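Local coordinates for protein 6-phospho-beta-d glycosidase (Streptococcus pyogenes, PDB 5FOO) that probably hydrolyses 6-phospho-beta-glucosides as a family 1 glycoside hydrolase, and binds the glucose 6-phosphate-like probe 6-phosphocyclophellitol in its pocket, at residues 55-58 with 59-63; 435-439 with 440-444. The protein carries 1 engineered substitution. All blocks are in the same frame, centred on the assembly; numbering follows the deposited sequence.

Contact 1 of 2, residues 55-58 with 59-63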
ATOM      1  N   TYR A  55      -9.434  -9.897  13.904  1.00 24.93           N
ATOM      2  CA  TYR A  55      -9.717 -11.308  13.971  1.00 25.65           C
ATOM      3  C   TYR A  55     -11.131 -11.582  14.590  1.00 28.70           C
ATOM      4  O   TYR A  55     -11.923 -12.404  14.057  1.00 26.87           O
ATOM      5  CB  TYR A  55      -8.621 -12.127  14.662  1.00 27.61           C
ATOM      6  CG  TYR A  55      -8.943 -13.615  14.658  1.00 29.94           C
ATOM      7  CD1 TYR A  55      -8.653 -14.401  13.557  1.00 30.57           C
ATOM      8  CD2 TYR A  55      -9.603 -14.227  15.742  1.00 34.49           C
ATOM      9  CE1 TYR A  55      -9.019 -15.741  13.516  1.00 30.27           C
ATOM     10  CE2 TYR A  55      -9.918 -15.582  15.719  1.00 31.83           C
ATOM     11  CZ  TYR A  55      -9.631 -16.328  14.592  1.00 32.85           C
ATOM     12  OH  TYR A  55      -9.936 -17.701  14.517  1.00 37.15           O
ATOM     13  N   HIS A  56     -11.445 -10.860  15.680  1.00 27.51           N
ATOM     14  CA  HIS A  56     -12.699 -11.008  16.368  1.00 26.94           C
ATOM     15  C   HIS A  56     -13.766 -10.046  15.866  1.00 28.19           C
ATOM     16  O   HIS A  56     -14.915 -10.430  15.747  1.00 32.70           O
ATOM     17  CB  HIS A  56     -12.485 -10.838  17.863  1.00 29.28           C
ATOM     18  CG  HIS A  56     -11.588 -11.872  18.474  1.00 27.59           C
ATOM     19  ND1 HIS A  56     -10.340 -11.573  18.977  1.00 29.10           N
ATOM     20  CD2 HIS A  56     -11.794 -13.181  18.744  1.00 28.72           C
ATOM     21  CE1 HIS A  56      -9.807 -12.671  19.493  1.00 27.87           C
ATOM     22  NE2 HIS A  56     -10.664 -13.661  19.361  1.00 29.70           N
ATOM     23  N   GLN A  57     -13.408  -8.825  15.525  1.00 25.68           N
ATOM     24  CA  GLN A  57     -14.391  -7.768  15.275  1.00 28.25           C
ATOM     25  C   GLN A  57     -14.690  -7.402  13.821  1.00 26.12           C
ATOM     26  O   GLN A  57     -15.380  -6.434  13.581  1.00 25.47           O
ATOM     27  CB  GLN A  57     -13.922  -6.498  16.010  1.00 28.66           C
ATOM     28  CG  GLN A  57     -13.913  -6.675  17.528  1.00 30.22           C
ATOM     29  CD  GLN A  57     -13.869  -5.327  18.250  1.00 33.02           C
ATOM     30  OE1 GLN A  57     -14.712  -4.466  18.006  1.00 34.89           O
ATOM     31  NE2 GLN A  57     -12.865  -5.116  19.085  1.00 33.02           N
ATOM     32  N   ILE A  58     -14.183  -8.137  12.848  1.00 24.82           N
ATOM     33  CA  ILE A  58     -14.425  -7.797  11.465  1.00 26.46           C
ATOM     34  C   ILE A  58     -15.907  -7.643  11.139  1.00 27.57           C
ATOM     35  O   ILE A  58     -16.303  -6.658  10.456  1.00 31.83           O
ATOM     36  CB  ILE A  58     -13.647  -8.730  10.464  1.00 26.68           C
ATOM     37  CG1 ILE A  58     -13.683  -8.131   9.057  1.00 29.44           C
ATOM     38  CG2 ILE A  58     -14.219 -10.128  10.497  1.00 28.87           C
ATOM     39  CD1 ILE A  58     -13.045  -6.779   8.926  1.00 28.81           C
ATOM     40  N   GLU A  59     -16.741  -8.550  11.614  1.00 31.50           N
ATOM     41  CA  GLU A  59     -18.189  -8.472  11.291  1.00 34.41           C
ATOM     42  C   GLU A  59     -18.789  -7.198  11.860  1.00 34.04           C
ATOM     43  O   GLU A  59     -19.392  -6.424  11.126  1.00 32.49           O
ATOM     44  CB  GLU A  59     -19.009  -9.629  11.894  1.00 36.47           C
ATOM     45  CG  GLU A  59     -18.862 -10.957  11.212  1.00 35.79           C
ATOM     46  CD  GLU A  59     -17.681 -11.754  11.714  1.00 38.68           C
ATOM     47  OE1 GLU A  59     -16.853 -11.246  12.551  1.00 37.24           O
ATOM     48  OE2 GLU A  59     -17.575 -12.896  11.211  1.00 41.77           O
ATOM     49  N   SER A  60     -18.580  -6.952  13.161  1.00 32.78           N
ATOM     50  CA  SER A  60     -19.139  -5.709  13.762  1.00 32.54           C
ATOM     51  C   SER A  60     -18.512  -4.444  13.178  1.00 30.03           C
ATOM     52  O   SER A  60     -19.231  -3.459  12.945  1.00 32.31           O
ATOM     53  CB  SER A  60     -19.027  -5.698  15.283  1.00 33.07           C
ATOM     54  OG  SER A  60     -17.679  -5.838  15.642  1.00 35.06           O
ATOM     55  N   ASP A  61     -17.211  -4.479  12.847  1.00 28.50           N
ATOM     56  CA  ASP A  61     -16.542  -3.364  12.123  1.00 27.30           C
ATOM     57  C   ASP A  61     -17.213  -3.070  10.776  1.00 29.35           C
ATOM     58  O   ASP A  61     -17.482  -1.889  10.414  1.00 30.82           O
ATOM     59  CB  ASP A  61     -15.064  -3.709  11.832  1.00 32.96           C
ATOM     60  CG  ASP A  61     -14.123  -3.562  13.067  1.00 37.51           C
ATOM     61  OD1 ASP A  61     -14.616  -3.183  14.178  1.00 34.76           O
ATOM     62  OD2 ASP A  61     -12.881  -3.815  12.912  1.00 38.08           O
ATOM     63  N   LEU A  62     -17.465  -4.118   9.983  1.00 27.58           N
ATOM     64  CA  LEU A  62     -18.060  -3.844   8.638  1.00 28.84           C
ATOM     65  C   LEU A  62     -19.513  -3.325   8.755  1.00 29.09           C
ATOM     66  O   LEU A  62     -19.922  -2.439   8.038  1.00 29.36           O
ATOM     67  CB  LEU A  62     -17.986  -5.066   7.738  1.00 28.53           C
ATOM     68  CG  LEU A  62     -16.524  -5.389   7.356  1.00 27.96           C
ATOM     69  CD1 LEU A  62     -16.496  -6.796   6.850  1.00 29.33           C
ATOM     70  CD2 LEU A  62     -15.989  -4.430   6.300  1.00 29.55           C
ATOM     71  N   THR A  63     -20.229  -3.819   9.743  1.00 30.48           N
ATOM     72  CA  THR A  63     -21.528  -3.283  10.058  1.00 32.36           C
ATOM     73  C   THR A  63     -21.414  -1.777  10.380  1.00 30.44           C
ATOM     74  O   THR A  63     -22.150  -0.968   9.807  1.00 26.96           O
ATOM     75  CB  THR A  63     -22.213  -4.113  11.180  1.00 34.16           C
ATOM     76  OG1 THR A  63     -22.418  -5.430  10.700  1.00 34.30           O
ATOM     77  CG2 THR A  63     -23.560  -3.538  11.571  1.00 34.59           C
TER
HETATM   78  O   HOH W   1     -17.556  -9.251  14.799  1.00 33.32           O
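Ile58 lays its CG1 branch alongside Leu62 one turn later, the two side chains pointing the same way, with CG1 3.8 Å from Leu62 CD1. CG1 stands anti to the backbone N (chi1 -167°), which puts CG1 on the Leu62 side and CG2 against the carboxylate of Glu59, 3.5 Å from OE1. Together Ile58 and Leu62 face Tyr73 of the barrel and helix 93-108. Their helix, 54-67, lies between the first and second strands of the TIM barrel, leads into the second, 72-76, and is kinked where the N atoms of Glu59 and Ser60 make no bond to the turn before. For Ser60 a water takes the place of the missing carbonyl: it accepts the Ser60 N-H at 3.0 Å and donates to His56 O and to Glu59 OE1. The Glu59 chain bends at chi2 (86°) to bring OE1 to this water, while OE2 is paired with Arg101. Across the kink Gln57 O is gripped twice, by Asp61 N at 2.8 Å in the regular helical bond and by Ser60 OG at 3.1 Å, tilted from the carbonyl plane. The Asp61 carboxylate slants across Gln57, whose NE2 bonds Gln442 O; Asp61 OD2 makes a salt bridge with Arg444.

Contact 2 of 2, residues 435-439 with 440-444; sequences VENNI and HTQVR
The His440 ring has Ile439 CG1 over the centre of one face, 4.3 Å above the plane, while Asn438 OD1 approaches the ring obliquely. At the other end of the loop the Arg444 guanidinium takes Gln442 OE1 at its edge, in plane, and Asn437 OD1 near its edge but tilted out of the plane. These groups belong to a beta-hairpin: strand 435-437 turns through the loop and returns antiparallel as strand 444-446, with Asn437 and Arg444 a non-hydrogen-bonded pair whose side chains share one face of the ribbon.

On that face the polar ends form a triangle. The Asn437 amide and the Arg444 guanidinium lie side by side with their planes almost perpendicular, 88° apart, and NH1 reaches OD1 from above the carbonyl plane, not on a lone pair, at 3.0 Å. Asn437 ND2 gives an almost straight bond (178°) of 2.9 Å to Gln442 OE1, which also receives Arg444 NH1 on a lone pair. That oxygen is thus held by two donors, and the same guanidinium goes on to Asp61 through NH2. Gln442 NE2 is taken by Ala51 O.

The turn itself is braced by Asn438. Chi1 near 180° extends the Asn438 side chain so that OD1 lies over the following residues and accepts from His440 N at 2.8 Å, closing an Asx turn, and from Thr441 N at 3.0 Å. Asn438 N bonds Val443 O at 3.0 Å across the loop, whereas the bond from Gln442 N to Asn438 O is weak. Gln442 sits at positive phi within the turn. Just before it Thr441 makes an ST turn: its OG1 accepts from Val443 N at 3.3 Å.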
ATOM      1  N   VAL A 435     -12.380   6.334  12.748  1.00 26.24           N
ATOM      2  CA  VAL A 435     -12.957   5.757  13.940  1.00 25.16           C
ATOM      3  C   VAL A 435     -11.817   5.400  14.880  1.00 27.37           C
ATOM      4  O   VAL A 435     -10.887   4.684  14.516  1.00 25.97           O
ATOM      5  CB  VAL A 435     -13.731   4.472  13.603  1.00 26.11           C
ATOM      6  CG1 VAL A 435     -14.338   3.840  14.860  1.00 26.94           C
ATOM      7  CG2 VAL A 435     -14.826   4.786  12.553  1.00 26.03           C
ATOM      8  N   GLU A 436     -11.953   5.857  16.114  1.00 25.84           N
ATOM      9  CA  GLU A 436     -10.958   5.682  17.157  1.00 28.30           C
ATOM     10  C   GLU A 436     -11.001   4.243  17.612  1.00 27.45           C
ATOM     11  O   GLU A 436     -12.080   3.666  17.697  1.00 29.14           O
ATOM     12  CB  GLU A 436     -11.376   6.597  18.337  1.00 29.95           C
ATOM     13  CG  GLU A 436     -10.566   6.439  19.584  1.00 33.96           C
ATOM     14  CD  GLU A 436     -11.117   7.218  20.769  1.00 34.59           C
ATOM     15  OE1 GLU A 436     -12.187   7.911  20.691  1.00 32.74           O
ATOM     16  OE2 GLU A 436     -10.438   7.068  21.795  1.00 42.78           O
ATOM     17  N   ASN A 437      -9.868   3.687  17.951  1.00 27.16           N
ATOM     18  CA  ASN A 437      -9.812   2.434  18.654  1.00 27.31           C
ATOM     19  C   ASN A 437      -9.106   2.638  19.995  1.00 30.42           C
ATOM     20  O   ASN A 437      -8.020   3.212  20.061  1.00 29.78           O
ATOM     21  CB  ASN A 437      -9.028   1.362  17.891  1.00 26.81           C
ATOM     22  CG  ASN A 437      -9.215  -0.025  18.480  1.00 26.65           C
ATOM     23  OD1 ASN A 437     -10.235  -0.315  19.157  1.00 28.59           O
ATOM     24  ND2 ASN A 437      -8.287  -0.898  18.207  1.00 27.94           N
ATOM     25  N   ASN A 438      -9.702   2.148  21.067  1.00 29.65           N
ATOM     26  CA  ASN A 438      -8.974   2.107  22.339  1.00 31.01           C
ATOM     27  C   ASN A 438      -8.120   0.854  22.289  1.00 33.03           C
ATOM     28  O   ASN A 438      -8.626  -0.255  22.190  1.00 32.48           O
ATOM     29  CB  ASN A 438      -9.956   2.048  23.484  1.00 29.77           C
ATOM     30  CG  ASN A 438      -9.290   2.009  24.848  1.00 32.97           C
ATOM     31  OD1 ASN A 438      -8.456   1.160  25.196  1.00 36.46           O
ATOM     32  ND2 ASN A 438      -9.635   2.962  25.610  1.00 39.36           N
ATOM     33  N   ILE A 439      -6.816   0.996  22.357  1.00 32.88           N
ATOM     34  CA  ILE A 439      -6.003  -0.173  22.181  1.00 31.41           C
ATOM     35  C   ILE A 439      -5.910  -1.110  23.379  1.00 35.47           C
ATOM     36  O   ILE A 439      -5.344  -2.179  23.270  1.00 36.00           O
ATOM     37  CB  ILE A 439      -4.622   0.140  21.620  1.00 34.38           C
ATOM     38  CG1 ILE A 439      -3.844   1.074  22.535  1.00 36.47           C
ATOM     39  CG2 ILE A 439      -4.787   0.764  20.253  1.00 35.57           C
ATOM     40  CD1 ILE A 439      -2.372   0.939  22.250  1.00 36.80           C
ATOM     41  N   HIS A 440      -6.515  -0.757  24.500  1.00 37.47           N
ATOM     42  CA  HIS A 440      -6.529  -1.664  25.605  1.00 36.56           C
ATOM     43  C   HIS A 440      -7.832  -2.452  25.626  1.00 33.26           C
ATOM     44  O   HIS A 440      -7.795  -3.592  25.981  1.00 36.92           O
ATOM     45  CB  HIS A 440      -6.315  -0.919  26.928  1.00 39.07           C
ATOM     46  CG  HIS A 440      -5.182   0.036  26.898  1.00 33.93           C
ATOM     47  ND1 HIS A 440      -3.867  -0.376  26.962  1.00 35.86           N
ATOM     48  CD2 HIS A 440      -5.165   1.384  26.757  1.00 34.10           C
ATOM     49  CE1 HIS A 440      -3.084   0.685  26.869  1.00 35.89           C
ATOM     50  NE2 HIS A 440      -3.847   1.761  26.777  1.00 38.59           N
ATOM     51  N   THR A 441      -8.959  -1.827  25.300  1.00 32.38           N
ATOM     52  CA  THR A 441     -10.279  -2.487  25.339  1.00 32.76           C
ATOM     53  C   THR A 441     -10.815  -2.920  23.968  1.00 31.77           C
ATOM     54  O   THR A 441     -11.852  -3.557  23.913  1.00 31.59           O
ATOM     55  CB  THR A 441     -11.364  -1.556  25.935  1.00 31.42           C
ATOM     56  OG1 THR A 441     -11.579  -0.434  25.076  1.00 28.11           O
ATOM     57  CG2 THR A 441     -10.938  -1.075  27.377  1.00 33.16           C
ATOM     58  N   GLN A 442     -10.142  -2.502  22.896  1.00 33.45           N
ATOM     59  CA  GLN A 442     -10.591  -2.667  21.505  1.00 32.80           C
ATOM     60  C   GLN A 442     -12.010  -2.156  21.210  1.00 35.35           C
ATOM     61  O   GLN A 442     -12.660  -2.571  20.239  1.00 39.03           O
ATOM     62  CB  GLN A 442     -10.450  -4.139  21.140  1.00 30.82           C
ATOM     63  CG  GLN A 442      -9.044  -4.647  21.296  1.00 28.68           C
ATOM     64  CD  GLN A 442      -8.112  -4.064  20.268  1.00 33.32           C
ATOM     65  OE1 GLN A 442      -8.508  -3.665  19.137  1.00 26.49           O
ATOM     66  NE2 GLN A 442      -6.842  -4.020  20.637  1.00 33.40           N
ATOM     67  N   VAL A 443     -12.465  -1.220  22.020  1.00 32.37           N
ATOM     68  CA  VAL A 443     -13.706  -0.519  21.750  1.00 33.12           C
ATOM     69  C   VAL A 443     -13.499   0.579  20.728  1.00 32.74           C
ATOM     70  O   VAL A 443     -12.580   1.422  20.860  1.00 31.96           O
ATOM     71  CB  VAL A 443     -14.248   0.116  23.053  1.00 32.56           C
ATOM     72  CG1 VAL A 443     -15.464   1.044  22.786  1.00 33.75           C
ATOM     73  CG2 VAL A 443     -14.592  -1.010  24.009  1.00 32.06           C
ATOM     74  N   ARG A 444     -14.402   0.629  19.754  1.00 30.64           N
ATOM     75  CA  ARG A 444     -14.366   1.660  18.703  1.00 30.52           C
ATOM     76  C   ARG A 444     -15.257   2.853  19.057  1.00 31.88           C
ATOM     77  O   ARG A 444     -16.265   2.718  19.736  1.00 33.70           O
ATOM     78  CB  ARG A 444     -14.844   1.117  17.350  1.00 33.17           C
ATOM     79  CG  ARG A 444     -13.870   0.245  16.594  1.00 31.09           C
ATOM     80  CD  ARG A 444     -13.654  -1.075  17.267  1.00 32.06           C
ATOM     81  NE  ARG A 444     -13.152  -2.080  16.346  1.00 29.56           N
ATOM     82  CZ  ARG A 444     -12.037  -2.792  16.457  1.00 32.36           C
ATOM     83  NH1 ARG A 444     -11.144  -2.614  17.457  1.00 29.46           N
ATOM     84  NH2 ARG A 444     -11.779  -3.717  15.518  1.00 32.46           N
TER

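From the N terminus, contact 1 comes first, wholly within helix 54-67, in the segment between barrel strands 9-13 and 72-76; it closes no loop. Contact 2 follows near the far end of the chain, after the eighth barrel strand, 410-416, and closes the loop of the hairpin formed by strands 435-437 and 444-446. The two are in series, neither nested nor crossed, yet their centres lie 13 Å apart. They are joined by the salt bridge between Asp61 and Arg444 and by a probable hydrogen bond from Gln57 NE2 to Gln442 O, 2.8 Å. The late hairpin is thereby tied to the early barrel helix.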